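Local coordinates for uracil-DNA glycosylase (Sulfolobus tokodaii str. 7, PDB 4ZBY), which belongs to the uracil-DNA glycosylase superfamily, with an alpha/beta fold, and holds an iron/sulfur cluster and uracil in two separate pockets, at residues A[7-10]-A[11-14]; A[49-53]-A[54-58]; A[103-106]-A[107-110]. All coordinates share one frame; numbering follows the deposited sequence.

Contact 1. Residues A[7-10]-A[11-14]; sequences IKEE and VISC. With SF4 (iron/sulfur cluster), chain B.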
loop_
_atom_site.group_PDB
_atom_site.type_symbol
_atom_site.label_atom_id
_atom_site.label_comp_id
_atom_site.label_asym_id
_atom_site.label_seq_id
_atom_site.Cartn_x
_atom_site.Cartn_y
_atom_site.Cartn_z
ATOM N N ILE A 7 -2.173 -13.163 10.298
ATOM C CA ILE A 7 -1.307 -11.998 10.151
ATOM C C ILE A 7 -1.843 -10.822 10.970
ATOM O O ILE A 7 -1.081 -10.132 11.683
ATOM C CB ILE A 7 -1.182 -11.625 8.672
ATOM C CG1 ILE A 7 -0.517 -12.766 7.904
ATOM C CG2 ILE A 7 -0.419 -10.279 8.531
ATOM C CD1 ILE A 7 -0.692 -12.648 6.397
ATOM N N LYS A 8 -3.147 -10.578 10.883
ATOM C CA LYS A 8 -3.760 -9.501 11.655
ATOM C C LYS A 8 -3.516 -9.655 13.165
ATOM O O LYS A 8 -3.135 -8.694 13.855
ATOM C CB LYS A 8 -5.267 -9.425 11.365
ATOM C CG LYS A 8 -6.007 -8.452 12.260
ATOM C CD LYS A 8 -7.211 -7.862 11.553
ATOM C CE LYS A 8 -8.227 -7.311 12.550
ATOM N NZ LYS A 8 -9.307 -6.550 11.835
ATOM N N GLU A 9 -3.714 -10.866 13.684
ATOM C CA GLU A 9 -3.483 -11.134 15.095
ATOM C C GLU A 9 -2.052 -10.881 15.512
ATOM O O GLU A 9 -1.798 -10.319 16.577
ATOM C CB GLU A 9 -3.848 -12.572 15.415
ATOM C CG GLU A 9 -5.334 -12.783 15.351
ATOM C CD GLU A 9 -6.076 -11.711 16.129
ATOM O OE1 GLU A 9 -5.942 -11.687 17.379
ATOM O OE2 GLU A 9 -6.765 -10.877 15.489
ATOM N N GLU A 10 -1.120 -11.312 14.669
ATOM C CA GLU A 10 0.300 -11.158 14.956
ATOM C C GLU A 10 0.684 -9.699 14.973
ATOM O O GLU A 10 1.413 -9.280 15.862
ATOM C CB GLU A 10 1.149 -11.897 13.927
ATOM C CG GLU A 10 1.005 -13.413 14.006
ATOM C CD GLU A 10 1.928 -14.122 13.045
ATOM O OE1 GLU A 10 2.950 -13.513 12.660
ATOM O OE2 GLU A 10 1.631 -15.293 12.673
ATOM N N VAL A 11 0.210 -8.945 13.981
ATOM C CA VAL A 11 0.548 -7.517 13.885
ATOM C C VAL A 11 0.014 -6.756 15.104
ATOM O O VAL A 11 0.715 -5.935 15.687
ATOM C CB VAL A 11 -0.003 -6.898 12.605
ATOM C CG1 VAL A 11 -0.007 -5.345 12.684
ATOM C CG2 VAL A 11 0.823 -7.368 11.402
ATOM N N ILE A 12 -1.219 -7.056 15.500
ATOM C CA ILE A 12 -1.853 -6.311 16.586
ATOM C C ILE A 12 -1.087 -6.446 17.899
ATOM O O ILE A 12 -1.067 -5.511 18.719
ATOM C CB ILE A 12 -3.303 -6.760 16.743
ATOM C CG1 ILE A 12 -4.146 -6.086 15.643
ATOM C CG2 ILE A 12 -3.834 -6.451 18.139
ATOM C CD1 ILE A 12 -5.562 -6.637 15.572
ATOM N N SER A 13 -0.406 -7.571 18.086
ATOM C CA SER A 13 0.403 -7.752 19.299
ATOM C C SER A 13 1.901 -7.749 19.064
ATOM O O SER A 13 2.664 -8.128 19.963
ATOM C CB SER A 13 0.036 -9.060 19.986
ATOM O OG SER A 13 -1.283 -9.002 20.476
ATOM N N CYS A 14 2.313 -7.339 17.867
ATOM C CA CYS A 14 3.710 -7.447 17.445
ATOM C C CYS A 14 4.670 -6.546 18.194
ATOM O O CYS A 14 4.388 -5.368 18.406
ATOM C CB CYS A 14 3.816 -7.131 15.954
ATOM S SG CYS A 14 5.455 -7.434 15.292
HETATM FE FE1 SF4 B . 7.408 -3.177 13.969
HETATM FE FE2 SF4 B . 5.770 -5.240 14.388
HETATM FE FE3 SF4 B . 4.764 -2.743 14.260
HETATM FE FE4 SF4 B . 5.682 -3.932 12.059
HETATM S S1 SF4 B . 3.872 -4.561 13.280
HETATM S S2 SF4 B . 6.082 -1.813 12.686
HETATM S S3 SF4 B . 7.432 -5.144 12.886
HETATM S S4 SF4 B . 6.241 -3.565 15.834
HETATM O O HOH W 1 -2.974 -10.050 18.820
#
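K8 and I12 lie side by side because their first torsions send them the same way: K8 carries CG anti to the backbone N (chi1 173°), and I12 turns CG1 beside its own N. I12 CD1 therefore rests 3.8 Å from K8 CG. This is the last turn of helix 4-12, which leads straight into a cysteine ligand of the iron/sulfur cluster. The aliphatic stem of K8 runs alongside I12 while its ammonium end reaches outward, which suits a lysine on this solvent-facing flank. On the buried flank, I7 CG2 meets V11 CG2 at 4.3 Å. The other methyl of this compact valine, CG1, lies 4.0 Å from S1 of the cluster, an apolar neighbour for a sulfide. E10, one turn before C14, has the partner of its carboxylate, R108, on helix 96-113.

Regular backbone bonds run from V11 N to I7 O and from I12 N to K8 O. The helix then frays, with a weak bond of 3.4 Å from S13 N to E9 O and another weak one to E10 O. S13 suits this exposed end, since its OG shares a water with E9 O, the water lying 2.6 Å from S13 OG. C14 N bonds V11 O three residues back, at 3.0 Å, where the chain leaves the helix. C14 CB passes 3.2 Å from E10 O, and with SG anti to its backbone N (chi1 -173°) the thiolate sulfur reaches the cluster, binding iron FE2 at 2.4 Å.

Contact 2. Residues A[49-53]-A[54-58]; sequences DKEGR and PFVGA. With URA (uracil), chain C.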
loop_
_atom_site.group_PDB
_atom_site.type_symbol
_atom_site.label_atom_id
_atom_site.label_comp_id
_atom_site.label_asym_id
_atom_site.label_seq_id
_atom_site.Cartn_x
_atom_site.Cartn_y
_atom_site.Cartn_z
ATOM N N ASP A 49 -3.047 5.377 13.548
ATOM C CA ASP A 49 -2.610 4.871 14.842
ATOM C C ASP A 49 -3.754 4.894 15.850
ATOM O O ASP A 49 -3.981 3.930 16.585
ATOM C CB ASP A 49 -1.421 5.728 15.330
ATOM C CG ASP A 49 -0.934 5.356 16.720
ATOM O OD1 ASP A 49 -0.598 4.190 16.957
ATOM O OD2 ASP A 49 -0.858 6.259 17.579
ATOM N N LYS A 50 -4.462 6.018 15.892
ATOM C CA LYS A 50 -5.581 6.174 16.816
ATOM C C LYS A 50 -6.672 5.152 16.526
ATOM O O LYS A 50 -7.314 4.639 17.449
ATOM C CB LYS A 50 -6.165 7.584 16.732
ATOM C CG LYS A 50 -5.393 8.644 17.470
ATOM C CD LYS A 50 -6.229 9.912 17.602
ATOM C CE LYS A 50 -5.533 10.968 18.442
ATOM N NZ LYS A 50 -4.555 11.775 17.653
ATOM N N GLU A 51 -6.887 4.873 15.246
ATOM C CA GLU A 51 -8.028 4.054 14.840
ATOM C C GLU A 51 -7.721 2.590 14.576
ATOM O O GLU A 51 -8.635 1.781 14.549
ATOM C CB GLU A 51 -8.688 4.670 13.592
ATOM C CG GLU A 51 -9.393 5.977 13.915
ATOM C CD GLU A 51 -9.973 6.668 12.693
ATOM O OE1 GLU A 51 -10.587 5.981 11.847
ATOM O OE2 GLU A 51 -9.809 7.906 12.588
ATOM N N GLY A 52 -6.458 2.240 14.364
ATOM C CA GLY A 52 -6.096 0.881 13.976
ATOM C C GLY A 52 -6.422 0.518 12.527
ATOM O O GLY A 52 -6.548 -0.655 12.180
ATOM N N ARG A 53 -6.555 1.535 11.680
ATOM C CA ARG A 53 -7.054 1.378 10.304
ATOM C C ARG A 53 -6.152 2.155 9.361
ATOM O O ARG A 53 -5.687 3.208 9.735
ATOM C CB ARG A 53 -8.482 1.908 10.184
ATOM C CG ARG A 53 -9.445 1.453 11.258
ATOM C CD ARG A 53 -10.802 1.997 10.946
ATOM N NE ARG A 53 -11.095 1.746 9.538
ATOM C CZ ARG A 53 -12.001 2.409 8.831
ATOM N NH1 ARG A 53 -12.736 3.359 9.406
ATOM N NH2 ARG A 53 -12.184 2.104 7.553
ATOM N N PRO A 54 -5.909 1.648 8.138
ATOM C CA PRO A 54 -5.040 2.370 7.209
ATOM C C PRO A 54 -5.789 3.502 6.489
ATOM O O PRO A 54 -7.006 3.415 6.274
ATOM C CB PRO A 54 -4.601 1.281 6.226
ATOM C CG PRO A 54 -5.772 0.363 6.188
ATOM C CD PRO A 54 -6.371 0.358 7.583
ATOM N N PHE A 55 -5.049 4.544 6.126
ATOM C CA PHE A 55 -5.568 5.597 5.261
ATOM C C PHE A 55 -6.961 6.116 5.695
ATOM O O PHE A 55 -7.973 5.997 4.970
ATOM C CB PHE A 55 -5.564 5.093 3.802
ATOM C CG PHE A 55 -4.187 5.099 3.169
ATOM C CD1 PHE A 55 -3.565 6.298 2.852
ATOM C CD2 PHE A 55 -3.508 3.915 2.910
ATOM C CE1 PHE A 55 -2.315 6.318 2.261
ATOM C CE2 PHE A 55 -2.252 3.929 2.343
ATOM C CZ PHE A 55 -1.658 5.118 2.007
ATOM N N VAL A 56 -7.002 6.725 6.881
ATOM C CA VAL A 56 -8.250 7.312 7.393
ATOM C C VAL A 56 -8.141 8.805 7.708
ATOM O O VAL A 56 -9.135 9.459 8.015
ATOM C CB VAL A 56 -8.759 6.571 8.667
ATOM C CG1 VAL A 56 -9.330 5.222 8.292
ATOM C CG2 VAL A 56 -7.668 6.419 9.737
ATOM N N GLY A 57 -6.933 9.332 7.657
ATOM C CA GLY A 57 -6.730 10.765 7.830
ATOM C C GLY A 57 -7.000 11.486 6.515
ATOM O O GLY A 57 -7.597 10.906 5.604
ATOM N N ALA A 58 -6.564 12.740 6.406
ATOM C CA ALA A 58 -6.796 13.530 5.192
ATOM C C ALA A 58 -6.295 12.840 3.918
ATOM O O ALA A 58 -7.009 12.776 2.904
ATOM C CB ALA A 58 -6.135 14.903 5.324
HETATM N N1 URA C . 0.097 7.269 5.009
HETATM C C2 URA C . 0.383 6.006 4.624
HETATM O O2 URA C . 1.399 5.708 4.024
HETATM N N3 URA C . -0.421 5.048 5.101
HETATM C C4 URA C . -1.480 5.223 5.918
HETATM O O4 URA C . -2.171 4.263 6.217
HETATM C C5 URA C . -1.756 6.554 6.290
HETATM C C6 URA C . -0.972 7.556 5.825
HETATM O O HOH W 2 -9.792 9.914 10.640
#
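V56 wedges its two methyls between R53 and E51 in the loop that joins helix 46-51 to helix 58-71, part of the uracil pocket of this uracil-DNA glycosylase fold. CG1 sits 3.9 Å above the centre of the R53 guanidinium plane, a methyl laid over one face of the flat cation. CG2 meets E51 from the opposite direction, 3.6 Å from OE1. A bend at chi3 (47°) brings the arginine round over the valine, while its NH2 forms a salt bridge with E30. A water donates to E51 OE2 and V56 O, at 2.8 and 2.7 Å, bridging the side chain of E51 to the backbone of V56.

At uracil, the flat F55 ring suits a flat base: N3 lies 3.3 Å above the ring plane, offset toward its rim. F55 N donates to uracil O4 at 2.9 Å, and N82, H164 and E42 also bond uracil. P54 is buried, its ring on I80 and N82 and its CB 3.8 Å from uracil O4.

Farther out, G52 ends the helix with a positive phi of 74°, easily adopted without a side chain. R75 binds the carbonyls of P54 and F55, and E48 OE2 accepts both V56 N and G57 N.

Contact 3. Residues A[103-106]-A[107-110]; sequences SPYL and DRQI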
loop_
_atom_site.group_PDB
_atom_site.type_symbol
_atom_site.label_atom_id
_atom_site.label_comp_id
_atom_site.label_asym_id
_atom_site.label_seq_id
_atom_site.Cartn_x
_atom_site.Cartn_y
_atom_site.Cartn_z
ATOM N N SER A 103 8.255 -5.928 6.955
ATOM C CA SER A 103 7.836 -6.287 5.606
ATOM C C SER A 103 7.454 -7.771 5.393
ATOM O O SER A 103 6.655 -8.051 4.502
ATOM C CB SER A 103 8.905 -5.868 4.590
ATOM O OG SER A 103 10.139 -6.505 4.815
ATOM N N PRO A 104 7.964 -8.717 6.217
ATOM C CA PRO A 104 7.470 -10.082 5.981
ATOM C C PRO A 104 5.955 -10.224 6.134
ATOM O O PRO A 104 5.374 -11.128 5.518
ATOM C CB PRO A 104 8.202 -10.905 7.039
ATOM C CG PRO A 104 9.508 -10.187 7.208
ATOM C CD PRO A 104 9.126 -8.719 7.127
ATOM N N TYR A 105 5.322 -9.342 6.908
ATOM C CA TYR A 105 3.861 -9.346 7.001
ATOM C C TYR A 105 3.247 -8.998 5.661
ATOM O O TYR A 105 2.307 -9.650 5.227
ATOM C CB TYR A 105 3.363 -8.345 8.050
ATOM C CG TYR A 105 3.666 -8.714 9.499
ATOM C CD1 TYR A 105 3.387 -9.991 9.972
ATOM C CD2 TYR A 105 4.203 -7.772 10.386
ATOM C CE1 TYR A 105 3.603 -10.338 11.291
ATOM C CE2 TYR A 105 4.432 -8.104 11.715
ATOM C CZ TYR A 105 4.123 -9.406 12.155
ATOM O OH TYR A 105 4.346 -9.782 13.461
ATOM N N LEU A 106 3.771 -7.960 5.012
ATOM C CA LEU A 106 3.273 -7.600 3.676
ATOM C C LEU A 106 3.491 -8.739 2.645
ATOM O O LEU A 106 2.598 -9.047 1.861
ATOM C CB LEU A 106 3.957 -6.321 3.202
ATOM C CG LEU A 106 3.594 -5.852 1.789
ATOM C CD1 LEU A 106 2.125 -5.547 1.721
ATOM C CD2 LEU A 106 4.418 -4.622 1.413
ATOM N N ASP A 107 4.682 -9.327 2.657
ATOM C CA ASP A 107 4.998 -10.491 1.821
ATOM C C ASP A 107 3.922 -11.555 2.005
ATOM O O ASP A 107 3.427 -12.136 1.038
ATOM C CB ASP A 107 6.348 -11.108 2.178
ATOM C CG ASP A 107 7.517 -10.202 1.892
ATOM O OD1 ASP A 107 7.370 -9.221 1.139
ATOM O OD2 ASP A 107 8.601 -10.495 2.416
ATOM N N ARG A 108 3.575 -11.814 3.263
ATOM C CA ARG A 108 2.599 -12.856 3.570
ATOM C C ARG A 108 1.214 -12.470 3.089
ATOM O O ARG A 108 0.443 -13.331 2.634
ATOM C CB ARG A 108 2.584 -13.140 5.071
ATOM C CG ARG A 108 3.851 -13.846 5.533
ATOM C CD ARG A 108 3.984 -13.877 7.054
ATOM N NE ARG A 108 2.835 -14.491 7.720
ATOM C CZ ARG A 108 2.666 -14.478 9.037
ATOM N NH1 ARG A 108 3.574 -13.879 9.799
ATOM N NH2 ARG A 108 1.603 -15.050 9.589
ATOM N N GLN A 109 0.901 -11.180 3.162
ATOM C CA GLN A 109 -0.411 -10.700 2.737
ATOM C C GLN A 109 -0.533 -10.813 1.217
ATOM O O GLN A 109 -1.582 -11.244 0.682
ATOM C CB GLN A 109 -0.654 -9.250 3.215
ATOM C CG GLN A 109 -0.819 -9.169 4.712
ATOM C CD GLN A 109 -0.851 -7.739 5.234
ATOM O OE1 GLN A 109 -0.068 -6.901 4.789
ATOM N NE2 GLN A 109 -1.774 -7.451 6.158
ATOM N N ILE A 110 0.530 -10.420 0.521
ATOM C CA ILE A 110 0.563 -10.582 -0.931
ATOM C C ILE A 110 0.456 -12.058 -1.322
ATOM O O ILE A 110 -0.279 -12.396 -2.256
ATOM C CB ILE A 110 1.837 -9.964 -1.532
ATOM C CG1 ILE A 110 1.862 -8.464 -1.295
ATOM C CG2 ILE A 110 1.944 -10.279 -3.037
ATOM C CD1 ILE A 110 3.202 -7.840 -1.639
HETATM O O HOH W 3 10.566 -9.203 3.854
#
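R108 runs back along helix 96-113 towards Y105, three residues earlier. Its CB lies 3.5 Å from both P104 O and Y105 O. CG comes closer to P104 O, at 3.1 Å, and CD stays beside the same oxygen, which also accepts the backbone N of R108. A bend at chi3 (56°) then swings the guanidinium alongside the tyrosine. NH1 ends 3.8 Å from Y105 CE1, at the ring's edge and near its plane, with the two planes 45° apart; the cation thus does not stack on the aromatic face. NE forms a salt bridge with D2, and NH1 forms another with E10 OE1 of helix 4-12.

The other flanks show how residue type follows position. L106 and I110, a turn apart, meet CG to CD1 at 4.0 Å on the side packed against M38 of the central sheet, where branched apolar chains belong. Q109 brings its CG 3.2 Å from Y105 O, and its buried amide is satisfied at both ends, NE2 giving to P28 O and OE1 receiving K85 NZ. A water donates to S103 OG and, at 2.8 Å, to D107 OD2, while D107 OD1 bonds Y128 OH. P104 has no N-H to give and lies where the helix is kinked, but its carbonyl still serves the next turn.

Two carboxylates around one guanidinium balance the charge of R108 in a partly exposed site. They would also limit the rotation of the guanidinium, so that a long, flexible side chain becomes a defined ionic link between this helix and the N-terminal part of the chain.

How the contacts relate
The three contacts follow one another along the chain. Contacts 1 and 3, with centres 12 Å apart, lie on neighbouring helices, 4-12 and 96-113, and touch directly, through the E10–R108 pair and where C14 SG packs 3.2 Å from Y105 OH. Both also border the iron/sulfur cluster, which therefore sits where the N-terminal helix meets helix 96-113. Contact 2 stands apart, about 7 Å from contact 1 and 9 Å from contact 3 at the nearest atoms, on the end of helix 46-51 and the loop leading to helix 58-71, which lines the uracil pocket. The cluster site and the uracil site are thus separate regions of one compact fold.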